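Putative uncharacterized protein (Mycobacterium tuberculosis, PDB 2Z99) probably acts in chromosome segregation and condensation during cell division, as a winged-helix partner of SMC and ScpA. Local coordinates at residues E10-L24 with T40-M54. Numbering follows the deposited sequence.
Sequences ELDADELKRVLEALL and TEQPVYRVAAKLQLM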
ATOM      1  N   GLU A  10      10.243 -23.982 -12.632  1.00 75.08           N
ATOM      2  CA  GLU A  10       9.782 -23.264 -13.819  1.00 71.47           C
ATOM      3  C   GLU A  10       8.290 -22.962 -13.767  1.00 67.99           C
ATOM      4  O   GLU A  10       7.480 -23.810 -13.383  1.00 68.53           O
ATOM      5  CB  GLU A  10      10.091 -24.057 -15.090  1.00 73.74           C
ATOM      6  CG  GLU A  10      10.852 -23.254 -16.144  1.00 76.49           C
ATOM      7  CD  GLU A  10      10.394 -21.803 -16.238  1.00 76.38           C
ATOM      8  OE1 GLU A  10      10.734 -21.014 -15.334  1.00 77.08           O
ATOM      9  OE2 GLU A  10       9.693 -21.451 -17.210  1.00 77.74           O
ATOM     10  N   LEU A  11       7.938 -21.748 -14.180  1.00 62.67           N
ATOM     11  CA  LEU A  11       6.558 -21.286 -14.162  1.00 57.29           C
ATOM     12  C   LEU A  11       6.009 -21.070 -15.568  1.00 54.94           C
ATOM     13  O   LEU A  11       6.600 -20.338 -16.360  1.00 53.97           O
ATOM     14  CB  LEU A  11       6.471 -19.952 -13.414  1.00 54.14           C
ATOM     15  CG  LEU A  11       7.428 -19.679 -12.255  1.00 52.81           C
ATOM     16  CD1 LEU A  11       7.417 -18.197 -11.928  1.00 51.21           C
ATOM     17  CD2 LEU A  11       7.039 -20.501 -11.053  1.00 50.34           C
ATOM     18  N   ASP A  12       4.874 -21.690 -15.875  1.00 52.46           N
ATOM     19  CA  ASP A  12       4.277 -21.496 -17.182  1.00 51.50           C
ATOM     20  C   ASP A  12       3.658 -20.104 -17.205  1.00 51.26           C
ATOM     21  O   ASP A  12       3.656 -19.401 -16.194  1.00 50.96           O
ATOM     22  CB  ASP A  12       3.215 -22.565 -17.481  1.00 53.78           C
ATOM     23  CG  ASP A  12       2.030 -22.511 -16.538  1.00 55.56           C
ATOM     24  OD1 ASP A  12       1.456 -21.418 -16.351  1.00 57.53           O
ATOM     25  OD2 ASP A  12       1.654 -23.572 -15.993  1.00 57.81           O
ATOM     26  N   ALA A  13       3.133 -19.712 -18.359  1.00 49.73           N
ATOM     27  CA  ALA A  13       2.533 -18.400 -18.530  1.00 49.11           C
ATOM     28  C   ALA A  13       1.596 -18.035 -17.396  1.00 49.81           C
ATOM     29  O   ALA A  13       1.725 -16.975 -16.781  1.00 48.87           O
ATOM     30  CB  ALA A  13       1.791 -18.346 -19.847  1.00 46.85           C
ATOM     31  N   ASP A  14       0.646 -18.922 -17.128  1.00 50.22           N
ATOM     32  CA  ASP A  14      -0.335 -18.706 -16.077  1.00 50.36           C
ATOM     33  C   ASP A  14       0.252 -18.602 -14.672  1.00 47.57           C
ATOM     34  O   ASP A  14      -0.284 -17.887 -13.837  1.00 48.40           O
ATOM     35  CB  ASP A  14      -1.405 -19.805 -16.129  1.00 52.57           C
ATOM     36  CG  ASP A  14      -2.476 -19.521 -17.166  1.00 53.02           C
ATOM     37  OD1 ASP A  14      -2.295 -18.577 -17.967  1.00 54.94           O
ATOM     38  OD2 ASP A  14      -3.499 -20.238 -17.176  1.00 53.04           O
ATOM     39  N   GLU A  15       1.340 -19.305 -14.398  1.00 45.78           N
ATOM     40  CA  GLU A  15       1.944 -19.209 -13.073  1.00 46.81           C
ATOM     41  C   GLU A  15       2.684 -17.891 -12.911  1.00 44.94           C
ATOM     42  O   GLU A  15       2.542 -17.214 -11.907  1.00 46.50           O
ATOM     43  CB  GLU A  15       2.906 -20.367 -12.820  1.00 47.21           C
ATOM     44  CG  GLU A  15       2.269 -21.497 -12.069  1.00 50.95           C
ATOM     45  CD  GLU A  15       1.704 -21.054 -10.735  1.00 53.67           C
ATOM     46  OE1 GLU A  15       2.501 -20.657  -9.858  1.00 52.50           O
ATOM     47  OE2 GLU A  15       0.462 -21.094 -10.567  1.00 55.91           O
ATOM     48  N   LEU A  16       3.464 -17.523 -13.916  1.00 44.22           N
ATOM     49  CA  LEU A  16       4.228 -16.281 -13.884  1.00 44.23           C
ATOM     50  C   LEU A  16       3.282 -15.109 -13.651  1.00 44.76           C
ATOM     51  O   LEU A  16       3.604 -14.179 -12.906  1.00 44.01           O
ATOM     52  CB  LEU A  16       4.963 -16.076 -15.211  1.00 42.51           C
ATOM     53  CG  LEU A  16       6.341 -15.399 -15.210  1.00 43.19           C
ATOM     54  CD1 LEU A  16       6.367 -14.324 -16.290  1.00 38.44           C
ATOM     55  CD2 LEU A  16       6.653 -14.812 -13.854  1.00 40.23           C
ATOM     56  N   LYS A  17       2.118 -15.158 -14.291  1.00 43.93           N
ATOM     57  CA  LYS A  17       1.135 -14.098 -14.146  1.00 44.25           C
ATOM     58  C   LYS A  17       0.680 -14.010 -12.692  1.00 43.80           C
ATOM     59  O   LYS A  17       0.513 -12.921 -12.149  1.00 41.76           O
ATOM     60  CB  LYS A  17      -0.058 -14.352 -15.071  1.00 43.80           C
ATOM     61  CG  LYS A  17      -1.155 -13.296 -14.997  1.00 47.83           C
ATOM     62  CD  LYS A  17      -1.851 -13.154 -16.351  1.00 51.78           C
ATOM     63  CE  LYS A  17      -3.075 -12.247 -16.292  1.00 50.60           C
ATOM     64  NZ  LYS A  17      -4.252 -12.932 -15.688  1.00 53.19           N
ATOM     65  N   ARG A  18       0.500 -15.164 -12.061  1.00 42.40           N
ATOM     66  CA  ARG A  18       0.066 -15.200 -10.671  1.00 41.03           C
ATOM     67  C   ARG A  18       1.113 -14.580  -9.766  1.00 40.80           C
ATOM     68  O   ARG A  18       0.827 -13.634  -9.035  1.00 45.33           O
ATOM     69  CB  ARG A  18      -0.195 -16.637 -10.242  1.00 40.57           C
ATOM     70  CG  ARG A  18      -1.258 -17.315 -11.073  1.00 39.53           C
ATOM     71  CD  ARG A  18      -1.529 -18.707 -10.567  1.00 38.04           C
ATOM     72  NE  ARG A  18      -2.688 -19.268 -11.239  1.00 39.66           N
ATOM     73  CZ  ARG A  18      -2.635 -20.255 -12.127  1.00 40.25           C
ATOM     74  NH1 ARG A  18      -1.472 -20.808 -12.455  1.00 37.50           N
ATOM     75  NH2 ARG A  18      -3.753 -20.678 -12.691  1.00 40.47           N
ATOM     76  N   VAL A  19       2.327 -15.118  -9.805  1.00 40.47           N
ATOM     77  CA  VAL A  19       3.404 -14.596  -8.990  1.00 37.09           C
ATOM     78  C   VAL A  19       3.500 -13.073  -9.165  1.00 39.21           C
ATOM     79  O   VAL A  19       3.556 -12.337  -8.179  1.00 40.73           O
ATOM     80  CB  VAL A  19       4.750 -15.244  -9.376  1.00 37.63           C
ATOM     81  CG1 VAL A  19       5.852 -14.705  -8.492  1.00 33.77           C
ATOM     82  CG2 VAL A  19       4.668 -16.754  -9.228  1.00 32.41           C
ATOM     83  N   LEU A  20       3.486 -12.591 -10.407  1.00 36.11           N
ATOM     84  CA  LEU A  20       3.586 -11.158 -10.646  1.00 36.78           C
ATOM     85  C   LEU A  20       2.436 -10.361 -10.032  1.00 38.80           C
ATOM     86  O   LEU A  20       2.609  -9.190  -9.677  1.00 36.54           O
ATOM     87  CB  LEU A  20       3.690 -10.858 -12.147  1.00 34.84           C
ATOM     88  CG  LEU A  20       5.003 -11.299 -12.816  1.00 37.20           C
ATOM     89  CD1 LEU A  20       5.032 -10.889 -14.300  1.00 33.30           C
ATOM     90  CD2 LEU A  20       6.179 -10.664 -12.079  1.00 36.02           C
ATOM     91  N   GLU A  21       1.269 -10.986  -9.912  1.00 37.81           N
ATOM     92  CA  GLU A  21       0.122 -10.310  -9.318  1.00 40.69           C
ATOM     93  C   GLU A  21       0.397 -10.146  -7.821  1.00 39.75           C
ATOM     94  O   GLU A  21       0.190  -9.088  -7.256  1.00 40.41           O
ATOM     95  CB  GLU A  21      -1.172 -11.127  -9.508  1.00 40.08           C
ATOM     96  CG  GLU A  21      -1.683 -11.222 -10.945  1.00 41.21           C
ATOM     97  CD  GLU A  21      -2.995 -11.987 -11.053  1.00 41.47           C
ATOM     98  OE1 GLU A  21      -3.103 -13.093 -10.479  1.00 37.43           O
ATOM     99  OE2 GLU A  21      -3.918 -11.479 -11.720  1.00 44.03           O
ATOM    100  N   ALA A  22       0.861 -11.214  -7.188  1.00 40.71           N
ATOM    101  CA  ALA A  22       1.159 -11.180  -5.770  1.00 38.88           C
ATOM    102  C   ALA A  22       2.194 -10.098  -5.474  1.00 41.12           C
ATOM    103  O   ALA A  22       2.026  -9.327  -4.531  1.00 43.89           O
ATOM    104  CB  ALA A  22       1.672 -12.531  -5.315  1.00 36.23           C
ATOM    105  N   LEU A  23       3.242 -10.032  -6.294  1.00 40.51           N
ATOM    106  CA  LEU A  23       4.321  -9.072  -6.105  1.00 40.45           C
ATOM    107  C   LEU A  23       3.903  -7.637  -6.361  1.00 42.28           C
ATOM    108  O   LEU A  23       4.224  -6.744  -5.575  1.00 45.80           O
ATOM    109  CB  LEU A  23       5.528  -9.439  -6.988  1.00 39.06           C
ATOM    110  CG  LEU A  23       6.057 -10.875  -6.836  1.00 36.97           C
ATOM    111  CD1 LEU A  23       7.209 -11.123  -7.799  1.00 36.17           C
ATOM    112  CD2 LEU A  23       6.497 -11.120  -5.406  1.00 38.31           C
ATOM    113  N   LEU A  24       3.185  -7.404  -7.450  1.00 41.44           N
ATOM    114  CA  LEU A  24       2.739  -6.057  -7.762  1.00 40.75           C
ATOM    115  C   LEU A  24       1.805  -5.527  -6.680  1.00 41.21           C
ATOM    116  O   LEU A  24       1.535  -4.324  -6.618  1.00 39.44           O
ATOM    117  CB  LEU A  24       1.997  -6.033  -9.094  1.00 39.46           C
ATOM    118  CG  LEU A  24       2.820  -6.183 -10.369  1.00 39.46           C
ATOM    119  CD1 LEU A  24       1.876  -6.295 -11.561  1.00 37.10           C
ATOM    120  CD2 LEU A  24       3.756  -4.985 -10.510  1.00 36.07           C
ATOM    121  N   THR A  40      11.659 -13.497  -9.234  1.00 48.02           N
ATOM    122  CA  THR A  40      10.976 -14.641  -9.788  1.00 48.97           C
ATOM    123  C   THR A  40      11.896 -15.612 -10.532  1.00 51.73           C
ATOM    124  O   THR A  40      11.448 -16.652 -11.026  1.00 51.23           O
ATOM    125  CB  THR A  40       9.881 -14.164 -10.708  1.00 47.46           C
ATOM    126  OG1 THR A  40       8.908 -15.197 -10.840  1.00 49.18           O
ATOM    127  CG2 THR A  40      10.448 -13.789 -12.065  1.00 45.48           C
ATOM    128  N   GLU A  41      13.180 -15.274 -10.614  1.00 52.25           N
ATOM    129  CA  GLU A  41      14.151 -16.142 -11.282  1.00 54.44           C
ATOM    130  C   GLU A  41      13.891 -16.382 -12.774  1.00 52.61           C
ATOM    131  O   GLU A  41      14.139 -17.474 -13.272  1.00 52.22           O
ATOM    132  CB  GLU A  41      14.190 -17.487 -10.571  1.00 56.44           C
ATOM    133  CG  GLU A  41      15.570 -17.937 -10.197  1.00 62.79           C
ATOM    134  CD  GLU A  41      15.655 -18.314  -8.740  1.00 66.40           C
ATOM    135  OE1 GLU A  41      14.847 -19.160  -8.295  1.00 68.87           O
ATOM    136  OE2 GLU A  41      16.527 -17.758  -8.039  1.00 70.90           O
ATOM    137  N   GLN A  42      13.412 -15.365 -13.481  1.00 50.32           N
ATOM    138  CA  GLN A  42      13.126 -15.491 -14.899  1.00 50.37           C
ATOM    139  C   GLN A  42      13.924 -14.488 -15.719  1.00 50.53           C
ATOM    140  O   GLN A  42      14.578 -13.600 -15.174  1.00 50.94           O
ATOM    141  CB  GLN A  42      11.634 -15.237 -15.161  1.00 50.29           C
ATOM    142  CG  GLN A  42      10.694 -16.167 -14.426  1.00 49.96           C
ATOM    143  CD  GLN A  42      10.847 -17.600 -14.865  1.00 51.39           C
ATOM    144  OE1 GLN A  42      10.680 -17.914 -16.040  1.00 55.52           O
ATOM    145  NE2 GLN A  42      11.165 -18.482 -13.925  1.00 49.70           N
ATOM    146  N   PRO A  43      13.906 -14.640 -17.054  1.00 51.25           N
ATOM    147  CA  PRO A  43      14.632 -13.704 -17.917  1.00 50.29           C
ATOM    148  C   PRO A  43      13.818 -12.413 -17.901  1.00 50.46           C
ATOM    149  O   PRO A  43      12.583 -12.456 -17.961  1.00 51.47           O
ATOM    150  CB  PRO A  43      14.595 -14.387 -19.282  1.00 48.35           C
ATOM    151  CG  PRO A  43      14.541 -15.835 -18.940  1.00 49.84           C
ATOM    152  CD  PRO A  43      13.559 -15.867 -17.795  1.00 51.46           C
ATOM    153  N   VAL A  44      14.483 -11.268 -17.817  1.00 48.94           N
ATOM    154  CA  VAL A  44      13.727 -10.030 -17.783  1.00 48.20           C
ATOM    155  C   VAL A  44      12.865  -9.838 -19.021  1.00 46.93           C
ATOM    156  O   VAL A  44      11.739  -9.365 -18.914  1.00 49.66           O
ATOM    157  CB  VAL A  44      14.639  -8.779 -17.582  1.00 49.22           C
ATOM    158  CG1 VAL A  44      15.727  -9.091 -16.583  1.00 46.01           C
ATOM    159  CG2 VAL A  44      15.214  -8.304 -18.907  1.00 51.01           C
ATOM    160  N   TYR A  45      13.365 -10.219 -20.194  1.00 44.52           N
ATOM    161  CA  TYR A  45      12.589 -10.032 -21.420  1.00 42.06           C
ATOM    162  C   TYR A  45      11.211 -10.682 -21.305  1.00 41.30           C
ATOM    163  O   TYR A  45      10.236 -10.204 -21.883  1.00 41.29           O
ATOM    164  CB  TYR A  45      13.347 -10.608 -22.631  1.00 40.48           C
ATOM    165  CG  TYR A  45      13.199 -12.103 -22.828  1.00 36.84           C
ATOM    166  CD1 TYR A  45      12.057 -12.630 -23.425  1.00 35.78           C
ATOM    167  CD2 TYR A  45      14.165 -12.989 -22.353  1.00 36.30           C
ATOM    168  CE1 TYR A  45      11.870 -13.996 -23.535  1.00 35.02           C
ATOM    169  CE2 TYR A  45      13.994 -14.356 -22.462  1.00 36.95           C
ATOM    170  CZ  TYR A  45      12.837 -14.852 -23.054  1.00 37.58           C
ATOM    171  OH  TYR A  45      12.645 -16.211 -23.168  1.00 41.57           O
ATOM    172  N   ARG A  46      11.159 -11.786 -20.563  1.00 41.84           N
ATOM    173  CA  ARG A  46       9.931 -12.545 -20.335  1.00 41.31           C
ATOM    174  C   ARG A  46       9.012 -11.759 -19.387  1.00 40.12           C
ATOM    175  O   ARG A  46       7.829 -11.555 -19.678  1.00 41.00           O
ATOM    176  CB  ARG A  46      10.297 -13.913 -19.738  1.00 41.68           C
ATOM    177  CG  ARG A  46       9.136 -14.853 -19.408  1.00 43.60           C
ATOM    178  CD  ARG A  46       9.685 -16.266 -19.234  1.00 44.50           C
ATOM    179  NE  ARG A  46       8.848 -17.201 -18.480  1.00 44.93           N
ATOM    180  CZ  ARG A  46       7.572 -17.457 -18.740  1.00 46.92           C
ATOM    181  NH1 ARG A  46       6.967 -16.831 -19.738  1.00 47.28           N
ATOM    182  NH2 ARG A  46       6.913 -18.363 -18.025  1.00 43.75           N
ATOM    183  N   VAL A  47       9.562 -11.309 -18.263  1.00 38.92           N
ATOM    184  CA  VAL A  47       8.794 -10.531 -17.291  1.00 36.89           C
ATOM    185  C   VAL A  47       8.293  -9.244 -17.950  1.00 38.08           C
ATOM    186  O   VAL A  47       7.101  -8.927 -17.906  1.00 37.10           O
ATOM    187  CB  VAL A  47       9.673 -10.191 -16.055  1.00 37.74           C
ATOM    188  CG1 VAL A  47       8.907  -9.324 -15.060  1.00 37.68           C
ATOM    189  CG2 VAL A  47      10.121 -11.468 -15.388  1.00 32.66           C
ATOM    190  N   ALA A  48       9.205  -8.509 -18.575  1.00 37.15           N
ATOM    191  CA  ALA A  48       8.854  -7.265 -19.246  1.00 37.61           C
ATOM    192  C   ALA A  48       7.651  -7.468 -20.149  1.00 38.11           C
ATOM    193  O   ALA A  48       6.708  -6.676 -20.143  1.00 39.94           O
ATOM    194  CB  ALA A  48      10.049  -6.746 -20.078  1.00 36.16           C
ATOM    195  N   ALA A  49       7.698  -8.524 -20.944  1.00 37.21           N
ATOM    196  CA  ALA A  49       6.607  -8.834 -21.858  1.00 39.25           C
ATOM    197  C   ALA A  49       5.305  -9.147 -21.105  1.00 38.09           C
ATOM    198  O   ALA A  49       4.226  -8.663 -21.458  1.00 37.89           O
ATOM    199  CB  ALA A  49       6.998 -10.029 -22.714  1.00 38.45           C
ATOM    200  N   LYS A  50       5.416  -9.985 -20.082  1.00 38.30           N
ATOM    201  CA  LYS A  50       4.261 -10.384 -19.294  1.00 40.02           C
ATOM    202  C   LYS A  50       3.527  -9.198 -18.662  1.00 40.82           C
ATOM    203  O   LYS A  50       2.286  -9.121 -18.689  1.00 38.69           O
ATOM    204  CB  LYS A  50       4.712 -11.344 -18.201  1.00 41.05           C
ATOM    205  CG  LYS A  50       3.601 -11.768 -17.277  1.00 46.42           C
ATOM    206  CD  LYS A  50       3.352 -13.255 -17.380  1.00 46.95           C
ATOM    207  CE  LYS A  50       2.729 -13.624 -18.704  1.00 48.95           C
ATOM    208  NZ  LYS A  50       1.295 -13.246 -18.710  1.00 51.91           N
ATOM    209  N   LEU A  51       4.299  -8.273 -18.097  1.00 40.88           N
ATOM    210  CA  LEU A  51       3.730  -7.104 -17.451  1.00 40.34           C
ATOM    211  C   LEU A  51       2.953  -6.279 -18.461  1.00 41.57           C
ATOM    212  O   LEU A  51       1.885  -5.744 -18.145  1.00 41.78           O
ATOM    213  CB  LEU A  51       4.844  -6.280 -16.808  1.00 39.36           C
ATOM    214  CG  LEU A  51       5.504  -6.923 -15.579  1.00 40.49           C
ATOM    215  CD1 LEU A  51       6.845  -6.282 -15.307  1.00 38.78           C
ATOM    216  CD2 LEU A  51       4.585  -6.777 -14.366  1.00 43.56           C
ATOM    217  N   GLN A  52       3.465  -6.193 -19.684  1.00 41.77           N
ATOM    218  CA  GLN A  52       2.780  -5.416 -20.706  1.00 42.94           C
ATOM    219  C   GLN A  52       1.546  -6.153 -21.212  1.00 42.14           C
ATOM    220  O   GLN A  52       0.601  -5.541 -21.711  1.00 40.92           O
ATOM    221  CB  GLN A  52       3.725  -5.098 -21.862  1.00 45.68           C
ATOM    222  CG  GLN A  52       4.098  -3.618 -21.948  1.00 53.46           C
ATOM    223  CD  GLN A  52       2.888  -2.711 -22.165  1.00 56.19           C
ATOM    224  OE1 GLN A  52       2.194  -2.810 -23.183  1.00 58.41           O
ATOM    225  NE2 GLN A  52       2.628  -1.827 -21.203  1.00 55.84           N
ATOM    226  N   LEU A  53       1.550  -7.473 -21.080  1.00 42.04           N
ATOM    227  CA  LEU A  53       0.393  -8.250 -21.505  1.00 41.40           C
ATOM    228  C   LEU A  53      -0.675  -8.155 -20.401  1.00 40.37           C
ATOM    229  O   LEU A  53      -1.873  -8.017 -20.684  1.00 41.22           O
ATOM    230  CB  LEU A  53       0.785  -9.707 -21.760  1.00 41.46           C
ATOM    231  CG  LEU A  53      -0.405 -10.621 -22.079  1.00 42.31           C
ATOM    232  CD1 LEU A  53      -1.184 -10.053 -23.247  1.00 40.46           C
ATOM    233  CD2 LEU A  53       0.086 -12.030 -22.380  1.00 41.77           C
ATOM    234  N   MET A  54      -0.237  -8.224 -19.145  1.00 37.95           N
ATOM    235  CA  MET A  54      -1.157  -8.091 -18.016  1.00 37.01           C
ATOM    236  C   MET A  54      -1.731  -6.674 -18.027  1.00 36.48           C
ATOM    237  O   MET A  54      -2.896  -6.470 -17.709  1.00 36.85           O
ATOM    238  CB  MET A  54      -0.425  -8.336 -16.697  1.00 37.60           C
ATOM    239  CG  MET A  54       0.104  -9.740 -16.558  1.00 35.78           C
ATOM    240  SD  MET A  54       1.148  -9.940 -15.125  1.00 37.63           S
ATOM    241  CE  MET A  54      -0.037  -9.400 -13.808  1.00 33.41           C
TER
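Helix 13-24 crosses helix 44-54 at -77°, their axes 10.5 Å apart, and the backbones come nearest at Lys-17 and Lys-50, whose CA atoms are 7.1 Å apart. They are the first and third helices of an N-terminal winged-helix domain, with helix 33-40 between them in sequence and strands 65-70 and 73-78 forming the wing. The core illustrates knobs-into-holes packing at a steep crossing. Leu-20 enters a hole formed by Val-47, Lys-50, Leu-51 and Met-54; its CD1 presses tightly on Lys-50 CG at 3.4 Å. In return Lys-50 lies among Ala-13, Leu-16, Lys-17 and Leu-20, its aliphatic chain running alongside Leu-16 but antiparallel to it, CD 3.4 Å from Leu-16 CD1. Met-54, bent at its last torsion (chi3 57°), brings CE to 3.8 Å from Glu-21 CG, while the carboxylate of Glu-21 turns to Ser-63 and Arg-61 of the second subunit. Thr-40 OG1 is buried against Leu-11, Leu-16 and Val-19 methyls without a polar partner. Near the start of both helices, beside Thr-40, a polar chain ties the segments: Gln-42 NE2 donates to OE1 of the poorly ordered Glu-10 (2.9 Å), amide and carboxylate nearly coplanar, and Gln-42 OE1 accepts from Arg-46 NE in the guanidinium plane. The outstretched Arg-46 has Leu-16 CD1 centred 4.2 Å above one guanidinium face, and at its edge NH2 makes a weak, bent bond (123°) to Leu-11 O.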